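Local coordinates for SsfX3 (Streptomyces sp. SF2575, PDB 3SKV), which probably transfers a salicylyl group onto a tetracycline intermediate, using a GDSL/SGNH-type acyltransferase domain joined to a jelly-roll domain, at residues P186-S194 with P244-S255; R86-P94 with V170-D181. The protein carries 1 engineered substitution. All blocks are in the same frame, centred on the assembly; numbering follows the deposited sequence.

Contact 1: residues P186-S194 with P244-S255; sequences PHWIHYGDS and PADLISLRVGTS
The hydroxyl of Ser249 is gripped by Trp188 and His190 where strands 187-192 and 247-252 run parallel as neighbours in the central sheet of the GDSL/SGNH fold. It accepts the indole N-H: Trp188 NE1 lies 2.8 Å from Ser249 OG, which is close to the ring plane. Ser249 OG also lies 2.8 Å from His190 ND1, at the imidazole edge. With OG lodged between its own backbone N and carbonyl carbon (chi1 50°), one hydroxyl reaches both rings and helps fix their rotation. Leu247 CD1 adds a CH-pi contact over the indole face, 3.7 Å from the centroid of the five-membered ring of Trp188.

The other imidazole nitrogen, His190 NE2, donates to Asp193 OD2 at 2.9 Å, and Arg251 holds that carboxylate from the neighbouring strand. In this salt bridge Arg251 NE lies 2.7 Å from Asp193 OD1, almost straight (173°), on the syn side but tilted out of the carboxylate plane. Gly192-Asp193-Ser194 is the GDS signature, whose serine is the nucleophile in enzymes of this family; a side chain at Gly192 would strike Arg251 O.

Further out, Trp208 packs edge-to-face with His190, and Ile240 of helix 234-242 covers Ile189, Tyr191, Ile248 and Leu250 on the opposite face. Where the strands begin, Asp246 OD2 accepts the N-H of His187 through its anti lone pair, and Pro244 CG sits 3.9 Å above the centre of the His187 ring.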
loop_
_atom_site.group_PDB
_atom_site.type_symbol
_atom_site.label_atom_id
_atom_site.label_comp_id
_atom_site.label_asym_id
_atom_site.label_seq_id
_atom_site.Cartn_x
_atom_site.Cartn_y
_atom_site.Cartn_z
ATOM N N PRO A 186 9.114 9.115 9.677
ATOM C CA PRO A 186 8.118 10.007 9.046
ATOM C C PRO A 186 7.054 9.183 8.319
ATOM O O PRO A 186 7.346 8.113 7.783
ATOM C CB PRO A 186 8.952 10.846 8.079
ATOM C CG PRO A 186 10.389 10.629 8.488
ATOM C CD PRO A 186 10.452 9.274 9.065
ATOM N N HIS A 187 5.826 9.676 8.313
ATOM C CA HIS A 187 4.714 8.974 7.689
ATOM C C HIS A 187 4.600 9.267 6.228
ATOM O O HIS A 187 4.587 10.439 5.824
ATOM C CB HIS A 187 3.380 9.286 8.385
ATOM C CG HIS A 187 3.315 8.777 9.774
ATOM N ND1 HIS A 187 2.872 7.500 10.043
ATOM C CD2 HIS A 187 3.654 9.383 10.932
ATOM C CE1 HIS A 187 2.956 7.363 11.358
ATOM N NE2 HIS A 187 3.414 8.473 11.936
ATOM N N TRP A 188 4.469 8.201 5.432
ATOM C CA TRP A 188 4.260 8.336 4.007
ATOM C C TRP A 188 2.944 7.715 3.584
ATOM O O TRP A 188 2.790 6.494 3.645
ATOM C CB TRP A 188 5.437 7.800 3.179
ATOM C CG TRP A 188 5.183 7.818 1.695
ATOM C CD1 TRP A 188 4.408 8.708 0.997
ATOM C CD2 TRP A 188 5.680 6.877 0.735
ATOM N NE1 TRP A 188 4.406 8.388 -0.338
ATOM C CE2 TRP A 188 5.187 7.273 -0.530
ATOM C CE3 TRP A 188 6.546 5.761 0.814
ATOM C CZ2 TRP A 188 5.523 6.588 -1.709
ATOM C CZ3 TRP A 188 6.871 5.079 -0.352
ATOM C CH2 TRP A 188 6.350 5.483 -1.593
ATOM N N ILE A 189 1.993 8.577 3.148
ATOM C CA ILE A 189 0.698 8.155 2.633
ATOM C C ILE A 189 0.743 8.121 1.113
ATOM O O ILE A 189 1.071 9.139 0.481
ATOM C CB ILE A 189 -0.495 9.017 3.129
ATOM C CG1 ILE A 189 -0.521 9.150 4.668
ATOM C CG2 ILE A 189 -1.839 8.447 2.566
ATOM C CD1 ILE A 189 -1.752 9.936 5.199
ATOM N N HIS A 190 0.409 6.947 0.521
ATOM C CA HIS A 190 0.332 6.837 -0.932
ATOM C C HIS A 190 -1.110 6.462 -1.323
ATOM O O HIS A 190 -1.667 5.484 -0.818
ATOM C CB HIS A 190 1.377 5.892 -1.559
ATOM C CG HIS A 190 1.230 5.799 -3.047
ATOM N ND1 HIS A 190 1.692 6.819 -3.891
ATOM C CD2 HIS A 190 0.577 4.871 -3.794
ATOM C CE1 HIS A 190 1.316 6.470 -5.113
ATOM N NE2 HIS A 190 0.650 5.295 -5.107
ATOM N N TYR A 191 -1.702 7.274 -2.216
ATOM C CA TYR A 191 -3.059 7.047 -2.719
ATOM C C TYR A 191 -3.066 6.958 -4.243
ATOM O O TYR A 191 -2.369 7.702 -4.908
ATOM C CB TYR A 191 -3.996 8.179 -2.242
ATOM C CG TYR A 191 -5.375 8.147 -2.853
ATOM C CD1 TYR A 191 -6.375 7.337 -2.324
ATOM C CD2 TYR A 191 -5.684 8.921 -3.966
ATOM C CE1 TYR A 191 -7.636 7.264 -2.916
ATOM C CE2 TYR A 191 -6.948 8.868 -4.555
ATOM C CZ TYR A 191 -7.918 8.036 -4.027
ATOM O OH TYR A 191 -9.176 8.020 -4.567
ATOM N N GLY A 192 -3.898 6.099 -4.781
ATOM C CA GLY A 192 -4.064 6.011 -6.227
ATOM C C GLY A 192 -3.610 4.739 -6.913
ATOM O O GLY A 192 -3.461 3.689 -6.282
ATOM N N ASP A 193 -3.435 4.850 -8.242
ATOM C CA ASP A 193 -3.057 3.801 -9.201
ATOM C C ASP A 193 -4.250 2.934 -9.625
ATOM O O ASP A 193 -5.217 2.767 -8.879
ATOM C CB ASP A 193 -1.849 2.957 -8.720
ATOM C CG ASP A 193 -0.551 3.744 -8.661
ATOM O OD1 ASP A 193 -0.056 4.156 -9.746
ATOM O OD2 ASP A 193 -0.008 3.923 -7.536
ATOM N N SER A 194 -4.168 2.381 -10.823
ATOM C CA SER A 194 -5.241 1.548 -11.373
ATOM C C SER A 194 -4.990 0.050 -11.215
ATOM O O SER A 194 -5.850 -0.768 -11.588
ATOM C CB SER A 194 -5.536 1.928 -12.822
ATOM O OG SER A 194 -4.326 2.085 -13.535
ATOM N N PRO A 244 -1.889 10.725 10.200
ATOM C CA PRO A 244 -0.605 11.466 10.298
ATOM C C PRO A 244 0.172 11.320 8.975
ATOM O O PRO A 244 0.141 10.237 8.342
ATOM C CB PRO A 244 0.133 10.779 11.453
ATOM C CG PRO A 244 -0.439 9.415 11.540
ATOM C CD PRO A 244 -1.847 9.458 10.978
ATOM N N ALA A 245 0.825 12.411 8.529
ATOM C CA ALA A 245 1.555 12.378 7.261
ATOM C C ALA A 245 2.653 13.394 7.190
ATOM O O ALA A 245 2.444 14.580 7.480
ATOM C CB ALA A 245 0.597 12.599 6.101
ATOM N N ASP A 246 3.807 12.941 6.727
ATOM C CA ASP A 246 4.967 13.801 6.528
ATOM C C ASP A 246 5.252 13.929 5.047
ATOM O O ASP A 246 5.954 14.847 4.661
ATOM C CB ASP A 246 6.172 13.263 7.285
ATOM C CG ASP A 246 5.944 13.297 8.769
ATOM O OD1 ASP A 246 6.071 14.397 9.363
ATOM O OD2 ASP A 246 5.571 12.243 9.337
ATOM N N LEU A 247 4.664 13.035 4.223
ATOM C CA LEU A 247 4.767 12.975 2.760
ATOM C C LEU A 247 3.497 12.325 2.241
ATOM O O LEU A 247 3.121 11.252 2.717
ATOM C CB LEU A 247 5.973 12.115 2.350
ATOM C CG LEU A 247 6.629 12.277 0.966
ATOM C CD1 LEU A 247 6.906 10.935 0.298
ATOM C CD2 LEU A 247 5.959 13.315 0.052
ATOM N N ILE A 248 2.819 12.988 1.292
ATOM C CA ILE A 248 1.613 12.480 0.659
ATOM C C ILE A 248 1.825 12.398 -0.845
ATOM O O ILE A 248 2.231 13.375 -1.456
ATOM C CB ILE A 248 0.354 13.310 1.030
ATOM C CG1 ILE A 248 0.144 13.350 2.553
ATOM C CG2 ILE A 248 -0.916 12.785 0.284
ATOM C CD1 ILE A 248 -0.685 14.516 3.083
ATOM N N SER A 249 1.521 11.245 -1.446
ATOM C CA SER A 249 1.606 11.087 -2.900
ATOM C C SER A 249 0.315 10.527 -3.404
ATOM O O SER A 249 -0.228 9.589 -2.816
ATOM C CB SER A 249 2.811 10.242 -3.331
ATOM O OG SER A 249 2.957 9.005 -2.655
ATOM N N LEU A 250 -0.225 11.176 -4.450
ATOM C CA LEU A 250 -1.483 10.837 -5.109
ATOM C C LEU A 250 -1.239 10.583 -6.581
ATOM O O LEU A 250 -0.737 11.476 -7.263
ATOM C CB LEU A 250 -2.504 12.011 -4.982
ATOM C CG LEU A 250 -2.657 12.739 -3.618
ATOM C CD1 LEU A 250 -3.511 13.953 -3.773
ATOM C CD2 LEU A 250 -3.266 11.825 -2.544
ATOM N N ARG A 251 -1.620 9.415 -7.091
ATOM C CA ARG A 251 -1.502 9.156 -8.528
ATOM C C ARG A 251 -2.857 8.841 -9.090
ATOM O O ARG A 251 -3.490 7.863 -8.703
ATOM C CB ARG A 251 -0.486 8.088 -8.888
ATOM C CG ARG A 251 0.192 8.474 -10.190
ATOM C CD ARG A 251 0.962 7.383 -10.890
ATOM N NE ARG A 251 1.452 6.393 -9.953
ATOM C CZ ARG A 251 2.586 6.485 -9.279
ATOM N NH1 ARG A 251 3.397 7.520 -9.469
ATOM N NH2 ARG A 251 2.920 5.548 -8.413
ATOM N N VAL A 252 -3.350 9.723 -9.936
ATOM C CA VAL A 252 -4.707 9.619 -10.499
ATOM C C VAL A 252 -4.759 9.935 -11.989
ATOM O O VAL A 252 -3.769 10.414 -12.537
ATOM C CB VAL A 252 -5.695 10.500 -9.676
ATOM C CG1 VAL A 252 -5.884 9.923 -8.266
ATOM C CG2 VAL A 252 -5.215 11.967 -9.601
ATOM N N GLY A 253 -5.911 9.688 -12.620
ATOM C CA GLY A 253 -6.141 9.939 -14.032
ATOM C C GLY A 253 -6.770 8.768 -14.764
ATOM O O GLY A 253 -7.966 8.793 -15.053
ATOM N N THR A 254 -5.976 7.732 -15.048
ATOM C CA THR A 254 -6.345 6.516 -15.796
ATOM C C THR A 254 -7.543 5.745 -15.288
ATOM O O THR A 254 -8.382 5.369 -16.096
ATOM C CB THR A 254 -5.115 5.655 -16.121
ATOM O OG1 THR A 254 -4.252 6.465 -16.919
ATOM C CG2 THR A 254 -5.463 4.367 -16.903
ATOM N N SER A 255 -7.649 5.541 -13.990
ATOM C CA SER A 255 -8.794 4.873 -13.351
ATOM C C SER A 255 -10.129 5.534 -13.779
ATOM O O SER A 255 -11.108 4.825 -14.024
ATOM C CB SER A 255 -8.645 4.916 -11.829
ATOM O OG SER A 255 -7.341 4.512 -11.441
#

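Contact 2: residues R86-P94 with V170-D181; sequences RLHLRTDSP and VRLEAGATLEKD. Engineered in segment 86-94: His88 (natural residue Cys).
Thr91, Asp92 and Ser93, three side chains in a row, each bond to a backbone group of the loop that follows strand 170-172. Thr91 OG1, anti to its own N (chi1 -163°), donates to Thr177 O at 2.7 Å and meets that oxygen nearly head-on. Asp92 OD1 then receives the N-H of Thr177, with Thr177 N 2.9 Å away and above the carboxylate plane. Ser93 OG accepts the N-H of Glu173 in an essentially straight bond (179°), Glu173 N lying 3.0 Å from it, and also bonds to Trp95 O. With an alanine in place of Asp92, which has no carboxylate to receive it, the N-H of Thr177 would probably be left without this partner and the loop from Ala176 to Thr177 would be freer to shift.

The type II turn from Glu173 to Ala176 reverses the chain so that Glu179 can pair antiparallel with Arg90, joined by two backbone bonds of 2.9 Å, Arg90 N to Glu179 O and Glu179 N to Arg90 O. In the jelly-roll domain, strand 86-91 belongs to one antiparallel sheet and strand 164-172 to the other, the axes of 86-91 and 170-172 lying 10.8 Å apart. Leu87 and Leu89 approach Val170 across that gap.

Beyond Glu179, the engineered His88 donates from ND1 to Asp181 OD2 at 2.9 Å, and Arg45 forms a salt bridge with the same oxygen. Arg90 is paired with Asp152, while a water links its NH1 to Asp181 OD1; a second water joins His88 O to Asp181 N.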
loop_
_atom_site.group_PDB
_atom_site.type_symbol
_atom_site.label_atom_id
_atom_site.label_comp_id
_atom_site.label_asym_id
_atom_site.label_seq_id
_atom_site.Cartn_x
_atom_site.Cartn_y
_atom_site.Cartn_z
ATOM N N ARG A 86 1.976 -3.974 8.331
ATOM C CA ARG A 86 2.972 -4.757 9.051
ATOM C C ARG A 86 2.801 -4.770 10.543
ATOM O O ARG A 86 2.237 -3.839 11.104
ATOM C CB ARG A 86 4.421 -4.580 8.555
ATOM C CG ARG A 86 4.891 -3.194 8.541
ATOM C CD ARG A 86 4.904 -2.557 7.182
ATOM N NE ARG A 86 5.418 -1.222 7.422
ATOM C CZ ARG A 86 4.707 -0.116 7.355
ATOM N NH1 ARG A 86 3.491 -0.133 6.838
ATOM N NH2 ARG A 86 5.241 1.038 7.720
ATOM N N LEU A 87 3.157 -5.888 11.167
ATOM C CA LEU A 87 3.105 -6.056 12.606
ATOM C C LEU A 87 4.551 -5.948 13.148
ATOM O O LEU A 87 5.430 -6.683 12.709
ATOM C CB LEU A 87 2.430 -7.397 12.978
ATOM C CG LEU A 87 2.455 -7.770 14.483
ATOM C CD1 LEU A 87 1.646 -6.766 15.325
ATOM C CD2 LEU A 87 1.937 -9.183 14.716
ATOM N N HIS A 88 4.797 -4.988 14.050
ATOM C CA HIS A 88 6.114 -4.777 14.639
ATOM C C HIS A 88 6.100 -5.158 16.103
ATOM O O HIS A 88 5.128 -4.891 16.820
ATOM C CB HIS A 88 6.530 -3.300 14.562
ATOM C CG HIS A 88 6.894 -2.789 13.204
ATOM N ND1 HIS A 88 7.791 -1.766 13.062
ATOM C CD2 HIS A 88 6.412 -3.119 11.984
ATOM C CE1 HIS A 88 7.868 -1.520 11.760
ATOM N NE2 HIS A 88 7.044 -2.300 11.072
ATOM N N LEU A 89 7.205 -5.756 16.551
ATOM C CA LEU A 89 7.445 -6.132 17.944
ATOM C C LEU A 89 8.930 -6.316 18.153
ATOM O O LEU A 89 9.622 -6.761 17.242
ATOM C CB LEU A 89 6.663 -7.395 18.419
ATOM C CG LEU A 89 6.872 -8.687 17.635
ATOM C CD1 LEU A 89 7.866 -9.562 18.319
ATOM C CD2 LEU A 89 5.586 -9.457 17.511
ATOM N N ARG A 90 9.412 -5.981 19.340
ATOM C CA ARG A 90 10.796 -6.229 19.695
ATOM C C ARG A 90 10.781 -7.448 20.610
ATOM O O ARG A 90 9.953 -7.524 21.532
ATOM C CB ARG A 90 11.437 -5.020 20.380
ATOM C CG ARG A 90 11.562 -3.799 19.458
ATOM C CD ARG A 90 12.514 -2.765 20.065
ATOM N NE ARG A 90 13.837 -3.341 20.294
ATOM C CZ ARG A 90 14.789 -3.427 19.372
ATOM N NH1 ARG A 90 14.602 -2.904 18.165
ATOM N NH2 ARG A 90 15.946 -4.009 19.657
ATOM N N THR A 91 11.641 -8.430 20.318
ATOM C CA THR A 91 11.750 -9.669 21.104
ATOM C C THR A 91 13.130 -10.298 21.012
ATOM O O THR A 91 13.829 -10.135 20.003
ATOM C CB THR A 91 10.637 -10.695 20.724
ATOM O OG1 THR A 91 10.553 -11.677 21.761
ATOM C CG2 THR A 91 10.871 -11.388 19.353
ATOM N N ASP A 92 13.497 -11.056 22.057
ATOM C CA ASP A 92 14.736 -11.805 22.033
ATOM C C ASP A 92 14.466 -13.278 21.633
ATOM O O ASP A 92 15.393 -14.069 21.532
ATOM C CB ASP A 92 15.480 -11.682 23.367
ATOM C CG ASP A 92 14.834 -12.265 24.613
ATOM O OD1 ASP A 92 13.669 -12.717 24.533
ATOM O OD2 ASP A 92 15.462 -12.186 25.694
ATOM N N SER A 93 13.199 -13.644 21.454
ATOM C CA SER A 93 12.751 -15.000 21.129
ATOM C C SER A 93 13.401 -15.535 19.818
ATOM O O SER A 93 13.408 -14.843 18.804
ATOM C CB SER A 93 11.224 -15.025 21.026
ATOM O OG SER A 93 10.676 -16.300 20.738
ATOM N N PRO A 94 13.988 -16.755 19.831
ATOM C CA PRO A 94 14.580 -17.291 18.589
ATOM C C PRO A 94 13.510 -17.806 17.606
ATOM O O PRO A 94 13.837 -18.188 16.482
ATOM C CB PRO A 94 15.495 -18.403 19.101
ATOM C CG PRO A 94 14.797 -18.912 20.312
ATOM C CD PRO A 94 14.109 -17.726 20.947
ATOM N N VAL A 170 -0.177 -14.653 19.029
ATOM C CA VAL A 170 1.243 -14.608 18.739
ATOM C C VAL A 170 1.894 -15.428 19.849
ATOM O O VAL A 170 1.534 -15.290 21.025
ATOM C CB VAL A 170 1.835 -13.187 18.612
ATOM C CG1 VAL A 170 3.351 -13.237 18.393
ATOM C CG2 VAL A 170 1.167 -12.422 17.465
ATOM N N ARG A 171 2.772 -16.346 19.478
ATOM C CA ARG A 171 3.464 -17.135 20.482
ATOM C C ARG A 171 4.960 -16.947 20.344
ATOM O O ARG A 171 5.471 -16.792 19.235
ATOM C CB ARG A 171 3.082 -18.609 20.403
ATOM C CG ARG A 171 1.822 -18.948 21.172
ATOM C CD ARG A 171 1.280 -20.327 20.823
ATOM N NE ARG A 171 2.340 -21.335 20.834
ATOM C CZ ARG A 171 2.668 -22.079 19.785
ATOM N NH1 ARG A 171 1.985 -21.985 18.656
ATOM N NH2 ARG A 171 3.657 -22.958 19.873
ATOM N N LEU A 172 5.650 -16.935 21.475
ATOM C CA LEU A 172 7.101 -16.754 21.565
ATOM C C LEU A 172 7.638 -17.738 22.594
ATOM O O LEU A 172 6.847 -18.360 23.334
ATOM C CB LEU A 172 7.463 -15.306 21.990
ATOM C CG LEU A 172 6.847 -14.156 21.183
ATOM C CD1 LEU A 172 7.009 -12.835 21.904
ATOM C CD2 LEU A 172 7.422 -14.088 19.780
ATOM N N GLU A 173 8.991 -17.867 22.653
ATOM C CA GLU A 173 9.685 -18.732 23.590
ATOM C C GLU A 173 9.315 -18.314 25.016
ATOM O O GLU A 173 9.088 -17.125 25.268
ATOM C CB GLU A 173 11.205 -18.628 23.359
ATOM C CG GLU A 173 12.059 -19.600 24.170
ATOM C CD GLU A 173 12.221 -20.976 23.552
ATOM O OE1 GLU A 173 11.242 -21.761 23.556
ATOM O OE2 GLU A 173 13.334 -21.271 23.062
ATOM N N ALA A 174 9.247 -19.284 25.942
ATOM C CA ALA A 174 8.975 -18.993 27.350
ATOM C C ALA A 174 10.104 -18.096 27.897
ATOM O O ALA A 174 11.284 -18.305 27.577
ATOM C CB ALA A 174 8.944 -20.293 28.138
ATOM N N GLY A 175 9.751 -17.109 28.704
ATOM C CA GLY A 175 10.744 -16.196 29.262
ATOM C C GLY A 175 11.299 -15.172 28.282
ATOM O O GLY A 175 12.167 -14.383 28.655
ATOM N N ALA A 176 10.799 -15.155 27.026
ATOM C CA ALA A 176 11.252 -14.173 26.045
ATOM C C ALA A 176 10.698 -12.776 26.394
ATOM O O ALA A 176 9.564 -12.662 26.900
ATOM C CB ALA A 176 10.795 -14.566 24.641
ATOM N N THR A 177 11.509 -11.736 26.114
ATOM C CA THR A 177 11.162 -10.334 26.307
ATOM C C THR A 177 10.185 -9.888 25.201
ATOM O O THR A 177 10.200 -10.418 24.082
ATOM C CB THR A 177 12.426 -9.460 26.206
ATOM O OG1 THR A 177 12.961 -9.584 24.888
ATOM C CG2 THR A 177 13.492 -9.825 27.241
ATOM N N LEU A 178 9.362 -8.895 25.508
ATOM C CA LEU A 178 8.423 -8.346 24.541
ATOM C C LEU A 178 8.392 -6.862 24.780
ATOM O O LEU A 178 8.043 -6.417 25.875
ATOM C CB LEU A 178 7.032 -8.995 24.690
ATOM C CG LEU A 178 5.904 -8.453 23.791
ATOM C CD1 LEU A 178 6.202 -8.645 22.270
ATOM C CD2 LEU A 178 4.592 -9.058 24.174
ATOM N N GLU A 179 8.821 -6.090 23.781
ATOM C CA GLU A 179 8.872 -4.629 23.896
ATOM C C GLU A 179 8.244 -3.964 22.703
ATOM O O GLU A 179 8.250 -4.533 21.613
ATOM C CB GLU A 179 10.324 -4.131 24.041
ATOM C CG GLU A 179 11.079 -4.621 25.266
ATOM C CD GLU A 179 12.478 -4.036 25.404
ATOM O OE1 GLU A 179 13.307 -4.234 24.482
ATOM O OE2 GLU A 179 12.731 -3.342 26.416
ATOM N N LYS A 180 7.733 -2.742 22.899
ATOM C CA LYS A 180 7.162 -1.940 21.822
ATOM C C LYS A 180 8.296 -1.387 20.960
ATOM O O LYS A 180 9.332 -0.969 21.497
ATOM C CB LYS A 180 6.355 -0.766 22.409
ATOM C CG LYS A 180 5.443 -0.069 21.404
ATOM C CD LYS A 180 4.850 1.201 21.967
ATOM C CE LYS A 180 3.357 1.073 22.143
ATOM N NZ LYS A 180 2.935 1.204 23.562
ATOM N N ASP A 181 8.097 -1.357 19.636
ATOM C CA ASP A 181 9.028 -0.706 18.731
ATOM C C ASP A 181 8.687 0.782 18.858
ATOM O O ASP A 181 7.581 1.190 18.491
ATOM C CB ASP A 181 8.842 -1.191 17.287
ATOM C CG ASP A 181 9.539 -0.333 16.245
ATOM O OD1 ASP A 181 10.681 0.129 16.511
ATOM O OD2 ASP A 181 8.970 -0.151 15.160
HETATM O O HOH W 1 5.681 -2.512 18.691
HETATM O O HOH W 2 12.955 -0.377 17.699
#

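Overall arrangement
Contacts 1 and 2 illustrate how an all-beta jelly-roll domain and an alpha/beta GDSL/SGNH domain can be built in series from one chain: contact 2 closes at Asp181, and the strand of contact 1 starts six residues later. Their centres lie 32 Å apart, and their nearest atoms are about 7 Å apart without touching. One link across the gap runs through strand 219-223: Arg86, at the start of segment 86-94, forms a salt bridge with Asp219, whose backbone bonds to Pro186 and Trp188 of contact 1. Ser194, the family's nucleophile position, lies at the far end of contact 1, so contact 2 is remote from the probable active site.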